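Probable L,D-transpeptidase 3 (Mycobacterium tuberculosis, PDB 6D4K) is a probable L,D-transpeptidase of the cell wall that may attach proteins to peptidoglycan and is covalently modified by the beta-lactam faropenem. Local coordinates at residues P170-R181 with Y248-V259. Residues are numbered along the deposited sequence; the frame is centred on the assembly and turned at random.
With CA (calcium ion), chain B.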
loop_
_atom_site.group_PDB
_atom_site.type_symbol
_atom_site.label_atom_id
_atom_site.label_comp_id
_atom_site.label_asym_id
_atom_site.label_seq_id
_atom_site.Cartn_x
_atom_site.Cartn_y
_atom_site.Cartn_z
ATOM N N PRO A 170 -7.163 6.756 7.972
ATOM C CA PRO A 170 -8.116 7.282 6.985
ATOM C C PRO A 170 -8.692 6.185 6.095
ATOM O O PRO A 170 -7.974 5.303 5.612
ATOM C CB PRO A 170 -7.281 8.288 6.182
ATOM C CG PRO A 170 -5.859 7.846 6.375
ATOM C CD PRO A 170 -5.796 7.262 7.758
ATOM N N VAL A 171 -10.009 6.252 5.896
ATOM C CA VAL A 171 -10.711 5.346 4.996
ATOM C C VAL A 171 -10.265 5.618 3.566
ATOM O O VAL A 171 -10.031 6.771 3.180
ATOM C CB VAL A 171 -12.228 5.563 5.162
ATOM C CG1 VAL A 171 -13.008 4.896 4.042
ATOM C CG2 VAL A 171 -12.695 5.051 6.519
ATOM N N GLY A 172 -10.129 4.565 2.775
ATOM C CA GLY A 172 -9.798 4.742 1.376
ATOM C C GLY A 172 -9.185 3.499 0.770
ATOM O O GLY A 172 -9.087 2.444 1.401
ATOM N N SER A 173 -8.781 3.655 -0.491
ATOM C CA SER A 173 -8.144 2.604 -1.273
ATOM C C SER A 173 -6.686 2.992 -1.484
ATOM O O SER A 173 -6.398 4.067 -2.018
ATOM C CB SER A 173 -8.851 2.441 -2.621
ATOM O OG SER A 173 -8.380 1.303 -3.325
ATOM N N TYR A 174 -5.779 2.127 -1.054
ATOM C CA TYR A 174 -4.344 2.381 -1.080
ATOM C C TYR A 174 -3.636 1.272 -1.841
ATOM O O TYR A 174 -4.217 0.230 -2.142
ATOM C CB TYR A 174 -3.795 2.446 0.348
ATOM C CG TYR A 174 -4.494 3.454 1.221
ATOM C CD1 TYR A 174 -4.189 4.804 1.131
ATOM C CD2 TYR A 174 -5.469 3.061 2.132
ATOM C CE1 TYR A 174 -4.832 5.735 1.926
ATOM C CE2 TYR A 174 -6.114 3.986 2.932
ATOM C CZ TYR A 174 -5.790 5.321 2.826
ATOM O OH TYR A 174 -6.429 6.246 3.619
ATOM N N THR A 175 -2.361 1.498 -2.149
ATOM C CA THR A 175 -1.539 0.447 -2.718
ATOM C C THR A 175 -0.228 0.392 -1.955
ATOM O O THR A 175 0.232 1.392 -1.393
ATOM C CB THR A 175 -1.273 0.631 -4.226
ATOM O OG1 THR A 175 -0.419 1.759 -4.430
ATOM C CG2 THR A 175 -2.586 0.817 -5.012
ATOM N N VAL A 176 0.377 -0.788 -1.935
ATOM C CA VAL A 176 1.679 -0.935 -1.292
ATOM C C VAL A 176 2.731 -0.174 -2.089
ATOM O O VAL A 176 2.970 -0.460 -3.268
ATOM C CB VAL A 176 2.061 -2.411 -1.147
ATOM C CG1 VAL A 176 3.499 -2.543 -0.614
ATOM C CG2 VAL A 176 1.074 -3.127 -0.245
ATOM N N LEU A 177 3.362 0.809 -1.444
ATOM C CA LEU A 177 4.400 1.628 -2.063
ATOM C C LEU A 177 5.799 1.075 -1.847
ATOM O O LEU A 177 6.670 1.280 -2.695
ATOM C CB LEU A 177 4.362 3.052 -1.510
ATOM C CG LEU A 177 3.045 3.803 -1.700
ATOM C CD1 LEU A 177 3.093 5.169 -1.037
ATOM C CD2 LEU A 177 2.690 3.938 -3.176
ATOM N N SER A 178 6.043 0.413 -0.718
ATOM C CA SER A 178 7.356 -0.141 -0.428
ATOM C C SER A 178 7.220 -1.133 0.717
ATOM O O SER A 178 6.207 -1.152 1.430
ATOM C CB SER A 178 8.360 0.961 -0.060
ATOM O OG SER A 178 8.033 1.577 1.177
ATOM N N LYS A 179 8.263 -1.949 0.880
ATOM C CA LYS A 179 8.405 -2.946 1.938
ATOM C C LYS A 179 9.805 -2.780 2.506
ATOM O O LYS A 179 10.777 -2.731 1.745
ATOM C CB LYS A 179 8.272 -4.398 1.390
ATOM C CG LYS A 179 6.863 -4.928 1.196
ATOM C CD LYS A 179 6.865 -6.097 0.232
ATOM C CE LYS A 179 7.763 -7.250 0.664
ATOM N NZ LYS A 179 7.271 -8.510 0.036
ATOM N N GLU A 180 9.916 -2.743 3.831
ATOM C CA GLU A 180 11.211 -2.548 4.465
ATOM C C GLU A 180 11.261 -3.274 5.799
ATOM O O GLU A 180 10.241 -3.464 6.456
ATOM C CB GLU A 180 11.485 -1.056 4.683
ATOM C CG GLU A 180 12.791 -0.608 4.082
ATOM C CD GLU A 180 13.170 0.794 4.481
ATOM O OE1 GLU A 180 14.362 1.008 4.792
ATOM O OE2 GLU A 180 12.282 1.676 4.485
ATOM N N ARG A 181 12.476 -3.645 6.211
ATOM C CA ARG A 181 12.735 -4.281 7.496
ATOM C C ARG A 181 13.435 -3.315 8.439
ATOM O O ARG A 181 14.197 -2.443 8.010
ATOM C CB ARG A 181 13.624 -5.510 7.320
ATOM C CG ARG A 181 13.044 -6.574 6.413
ATOM C CD ARG A 181 11.902 -7.304 7.091
ATOM N NE ARG A 181 12.263 -7.773 8.426
ATOM C CZ ARG A 181 12.806 -8.959 8.682
ATOM N NH1 ARG A 181 13.066 -9.797 7.691
ATOM N NH2 ARG A 181 13.099 -9.301 9.929
ATOM N N TYR A 248 3.708 -9.427 5.032
ATOM C CA TYR A 248 4.870 -8.824 4.381
ATOM C C TYR A 248 5.459 -9.768 3.337
ATOM O O TYR A 248 5.754 -9.368 2.210
ATOM C CB TYR A 248 5.914 -8.492 5.445
ATOM C CG TYR A 248 7.195 -7.866 4.947
ATOM C CD1 TYR A 248 8.236 -8.644 4.431
ATOM C CD2 TYR A 248 7.402 -6.493 5.062
ATOM C CE1 TYR A 248 9.428 -8.067 4.009
ATOM C CE2 TYR A 248 8.589 -5.912 4.651
ATOM C CZ TYR A 248 9.591 -6.698 4.114
ATOM O OH TYR A 248 10.773 -6.115 3.708
ATOM N N ASN A 249 5.640 -11.032 3.705
ATOM C CA ASN A 249 6.240 -11.986 2.781
ATOM C C ASN A 249 5.323 -12.308 1.608
ATOM O O ASN A 249 5.818 -12.690 0.541
ATOM C CB ASN A 249 6.638 -13.267 3.521
ATOM C CG ASN A 249 7.851 -13.078 4.415
ATOM O OD1 ASN A 249 8.674 -12.181 4.205
ATOM N ND2 ASN A 249 7.985 -13.951 5.403
ATOM N N ALA A 250 4.003 -12.167 1.784
ATOM C CA ALA A 250 3.059 -12.484 0.718
ATOM C C ALA A 250 2.845 -11.329 -0.253
ATOM O O ALA A 250 2.608 -11.572 -1.441
ATOM C CB ALA A 250 1.724 -12.894 1.327
ATOM N N VAL A 251 2.909 -10.078 0.223
ATOM C CA VAL A 251 2.436 -8.933 -0.543
ATOM C C VAL A 251 3.557 -8.415 -1.443
ATOM O O VAL A 251 4.755 -8.595 -1.189
ATOM C CB VAL A 251 1.925 -7.846 0.430
ATOM C CG1 VAL A 251 3.098 -7.104 1.082
ATOM C CG2 VAL A 251 0.955 -6.892 -0.266
ATOM N N ASP A 252 3.158 -7.738 -2.508
ATOM C CA ASP A 252 4.103 -7.117 -3.422
ATOM C C ASP A 252 3.802 -5.635 -3.548
ATOM O O ASP A 252 2.689 -5.175 -3.277
ATOM C CB ASP A 252 4.037 -7.755 -4.820
ATOM C CG ASP A 252 5.246 -7.421 -5.699
ATOM O OD1 ASP A 252 6.276 -6.929 -5.175
ATOM O OD2 ASP A 252 5.178 -7.655 -6.936
ATOM N N ILE A 253 4.820 -4.876 -3.966
ATOM C CA ILE A 253 4.603 -3.460 -4.245
ATOM C C ILE A 253 3.586 -3.342 -5.369
ATOM O O ILE A 253 3.705 -3.989 -6.416
ATOM C CB ILE A 253 5.921 -2.727 -4.550
ATOM C CG1 ILE A 253 6.726 -2.475 -3.267
ATOM C CG2 ILE A 253 5.647 -1.385 -5.240
ATOM C CD1 ILE A 253 7.126 -3.712 -2.468
ATOM N N GLY A 254 2.556 -2.533 -5.140
ATOM C CA GLY A 254 1.467 -2.397 -6.071
ATOM C C GLY A 254 0.212 -3.129 -5.664
ATOM O O GLY A 254 -0.838 -2.850 -6.223
ATOM N N ASP A 255 0.274 -4.025 -4.686
ATOM C CA ASP A 255 -0.935 -4.703 -4.250
ATOM C C ASP A 255 -1.832 -3.745 -3.461
ATOM O O ASP A 255 -1.352 -2.784 -2.861
ATOM C CB ASP A 255 -0.597 -5.928 -3.405
ATOM C CG ASP A 255 -0.358 -7.164 -4.245
ATOM O OD1 ASP A 255 -1.149 -7.427 -5.184
ATOM O OD2 ASP A 255 0.635 -7.877 -3.968
ATOM N N PRO A 256 -3.143 -3.970 -3.479
ATOM C CA PRO A 256 -4.074 -3.029 -2.855
ATOM C C PRO A 256 -4.304 -3.301 -1.378
ATOM O O PRO A 256 -4.310 -4.444 -0.902
ATOM C CB PRO A 256 -5.374 -3.267 -3.639
ATOM C CG PRO A 256 -5.305 -4.723 -4.043
ATOM C CD PRO A 256 -3.827 -4.986 -4.285
ATOM N N VAL A 257 -4.495 -2.204 -0.654
ATOM C CA VAL A 257 -4.897 -2.229 0.747
ATOM C C VAL A 257 -6.106 -1.322 0.877
ATOM O O VAL A 257 -6.053 -0.151 0.485
ATOM C CB VAL A 257 -3.771 -1.770 1.688
ATOM C CG1 VAL A 257 -4.269 -1.671 3.133
ATOM C CG2 VAL A 257 -2.601 -2.739 1.589
ATOM N N ILE A 258 -7.199 -1.861 1.406
ATOM C CA ILE A 258 -8.436 -1.120 1.570
ATOM C C ILE A 258 -8.663 -0.890 3.057
ATOM O O ILE A 258 -8.526 -1.816 3.865
ATOM C CB ILE A 258 -9.614 -1.869 0.923
ATOM C CG1 ILE A 258 -9.407 -1.947 -0.594
ATOM C CG2 ILE A 258 -10.935 -1.180 1.248
ATOM C CD1 ILE A 258 -9.240 -3.346 -1.132
ATOM N N VAL A 259 -8.980 0.348 3.421
ATOM C CA VAL A 259 -9.361 0.702 4.780
ATOM C C VAL A 259 -10.823 1.106 4.746
ATOM O O VAL A 259 -11.215 1.976 3.958
ATOM C CB VAL A 259 -8.490 1.839 5.339
ATOM C CG1 VAL A 259 -8.995 2.267 6.721
ATOM C CG2 VAL A 259 -7.030 1.408 5.397
HETATM CA CA CA B . 7.385 -6.653 -7.391
HETATM O O HOH W 1 7.705 -7.969 -2.938
HETATM O O HOH W 2 6.315 -4.583 -7.434
HETATM O O HOH W 3 8.917 -5.669 -5.708
HETATM O O HOH W 4 9.131 -5.681 -8.703
HETATM O O HOH W 5 8.464 -8.613 -7.263
#
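K179 lies over one face of the Y248 ring in the YkuD-type catalytic domain, just beyond the ladder in which residues 172-175 pair antiparallel with 256-259. Its CE sits 3.9 Å from the Y248 ring centroid as a CH-pi contact, and NZ makes a longer cation-pi approach to the same face. A bend at chi3 (57°) turns the ammonium down to the end of helix 241-250, where K179 NZ donates to Y248 O and V251 O, both at 2.8 Å and each met nearly head-on. K179 therefore clasps the last turn of the helix and the residue that leaves it. I253 CD1 packs against K179 CD at 3.6 Å, while R181 CG and CD pass the Y248 hydroxyl end; the guanidinium of R181 itself turns to a salt bridge with D205.

Further along, V176 points into the turn D252-D255. V176 CG2 meets V251 CG2 at 3.8 Å, and the V176 backbone closes both ways, N to D255 O and O to G254 N. Regular ladder follows: Y174 pairs with V257 and G172 with V259, two hydrogen bonds each. With CG beside its own backbone N (chi1 -55°), the Y174 ring brings edge atom CE2 to V259 CG2, 3.7 Å away, and its hydroxyl donates to P170 O from above the carbonyl plane.

The same turn carries the calcium site. D252 binds the calcium ion through both carboxylate oxygens, four waters and V38 O supplying the other ligands, and a further water bridges K179 NZ and D252 OD1, 2.9 Å from the latter.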